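Local coordinates for protein putative (Helicobacter pylori J99, PDB 4R7K) that is of unknown function but probably belongs to the SRPBCC helix-grip superfamily, whose members often bind hydrophobic ligands in a deep pocket, at residues F57-V60 with V61-L64. Sequence-based numbering, arbitrary orientation.
Sequences FNKV and VQHL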
loop_
_atom_site.group_PDB
_atom_site.type_symbol
_atom_site.label_atom_id
_atom_site.label_comp_id
_atom_site.label_asym_id
_atom_site.label_seq_id
_atom_site.Cartn_x
_atom_site.Cartn_y
_atom_site.Cartn_z
ATOM N N PHE A 57 8.419 17.822 -20.995
ATOM C CA PHE A 57 6.975 17.939 -21.182
ATOM C C PHE A 57 6.487 17.131 -22.374
ATOM O O PHE A 57 5.587 16.331 -22.240
ATOM C CB PHE A 57 6.576 19.405 -21.346
ATOM C CG PHE A 57 5.126 19.630 -21.714
ATOM C CD1 PHE A 57 4.144 19.662 -20.733
ATOM C CD2 PHE A 57 4.763 19.905 -23.024
ATOM C CE1 PHE A 57 2.824 19.901 -21.066
ATOM C CE2 PHE A 57 3.437 20.133 -23.368
ATOM C CZ PHE A 57 2.465 20.141 -22.390
ATOM N N ASN A 58 7.076 17.365 -23.539
ATOM C CA ASN A 58 6.635 16.671 -24.762
ATOM C C ASN A 58 6.639 15.160 -24.635
ATOM O O ASN A 58 5.713 14.485 -25.085
ATOM C CB ASN A 58 7.446 17.156 -25.966
ATOM C CG ASN A 58 6.913 18.475 -26.511
ATOM O OD1 ASN A 58 5.691 18.730 -26.479
ATOM N ND2 ASN A 58 7.795 19.302 -27.023
ATOM N N LYS A 59 7.673 14.631 -24.005
ATOM C CA LYS A 59 7.805 13.195 -23.850
ATOM C C LYS A 59 6.717 12.647 -22.933
ATOM O O LYS A 59 6.157 11.601 -23.178
ATOM C CB LYS A 59 9.228 12.868 -23.349
ATOM C CG LYS A 59 9.656 11.409 -23.435
ATOM C CD LYS A 59 9.513 10.771 -24.823
ATOM C CE LYS A 59 10.355 11.417 -25.898
ATOM N NZ LYS A 59 10.177 10.726 -27.209
ATOM N N VAL A 60 6.403 13.372 -21.883
ATOM C CA VAL A 60 5.368 12.936 -20.962
ATOM C C VAL A 60 4.019 12.897 -21.672
ATOM O O VAL A 60 3.278 11.915 -21.570
ATOM C CB VAL A 60 5.329 13.845 -19.714
ATOM C CG1 VAL A 60 4.098 13.549 -18.865
ATOM C CG2 VAL A 60 6.603 13.675 -18.909
ATOM N N VAL A 61 3.722 13.943 -22.442
ATOM C CA VAL A 61 2.455 14.005 -23.173
ATOM C C VAL A 61 2.367 12.807 -24.142
ATOM O O VAL A 61 1.350 12.114 -24.245
ATOM C CB VAL A 61 2.310 15.358 -23.897
ATOM C CG1 VAL A 61 1.108 15.374 -24.816
ATOM C CG2 VAL A 61 2.206 16.497 -22.910
ATOM N N GLN A 62 3.468 12.531 -24.829
ATOM C CA GLN A 62 3.485 11.445 -25.748
ATOM C C GLN A 62 3.191 10.137 -25.065
ATOM O O GLN A 62 2.409 9.334 -25.572
ATOM C CB GLN A 62 4.857 11.371 -26.381
ATOM C CG GLN A 62 4.979 10.233 -27.341
ATOM C CD GLN A 62 6.370 10.091 -27.865
ATOM O OE1 GLN A 62 7.292 10.810 -27.445
ATOM N NE2 GLN A 62 6.547 9.147 -28.775
ATOM N N HIS A 63 3.812 9.906 -23.914
ATOM C CA HIS A 63 3.631 8.623 -23.233
ATOM C C HIS A 63 2.314 8.481 -22.499
ATOM O O HIS A 63 1.923 7.362 -22.136
ATOM C CB HIS A 63 4.784 8.309 -22.304
ATOM C CG HIS A 63 6.075 8.092 -23.010
ATOM N ND1 HIS A 63 7.284 8.467 -22.477
ATOM C CD2 HIS A 63 6.347 7.536 -24.215
ATOM C CE1 HIS A 63 8.249 8.151 -23.318
ATOM N NE2 HIS A 63 7.705 7.595 -24.386
ATOM N N LEU A 64 1.636 9.592 -22.290
ATOM C CA LEU A 64 0.302 9.564 -21.695
ATOM C C LEU A 64 -0.739 9.440 -22.803
ATOM O O LEU A 64 -1.638 8.607 -22.707
ATOM C CB LEU A 64 0.028 10.829 -20.889
ATOM C CG LEU A 64 -1.400 10.946 -20.379
ATOM C CD1 LEU A 64 -1.721 9.783 -19.451
ATOM C CD2 LEU A 64 -1.589 12.260 -19.647
#
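Val61 sets a methyl over one face of the Phe57 ring, one turn along the short helix 57-65. Its CG2 stands 3.9 Å from the ring centroid and 17° off the ring normal, a CH-pi contact displaced toward the rim, with the closest approach at CZ. The ring gets there because CG of Phe57 lies anti to the backbone N (chi1 173°), which swings it alongside the following turn. This is the tight side: Phe57, Val60, Val61 and Leu64 turn apolar groups toward the antiparallel sheet, where Phe57 meets Val143, Val61 meets Leu114 and Leu64 meets Trp141; Val60 lies against both Val143 and Leu186 of helix 174-190. Beta-branched valines suit this tightly packed face, being compact and having few rotamers to lose. Beneath them the Val61 N to Phe57 O hydrogen bond, 3.0 Å, is one of the helix's i to i+4 bonds.

The Lys59 and Gln62 ends are looser and partly exposed, where long flexible chains suit. Lys59, bent at chi2 and chi3, folds over beside Gln62; NZ of Lys59 donates a hydrogen bond to OE1 of Gln62 at 2.9 Å, tilted 16° from the amide's carbonyl plane. At the border, CD of Lys59 lies 3.3 Å from CE1 of buried His63, whose ND1 hydrogen-bonds to Ser190. The helix is therefore amphipathic, its apolar side anchored to sheet and C-terminal helix, its lysine's charge probably eased by a neutral amide.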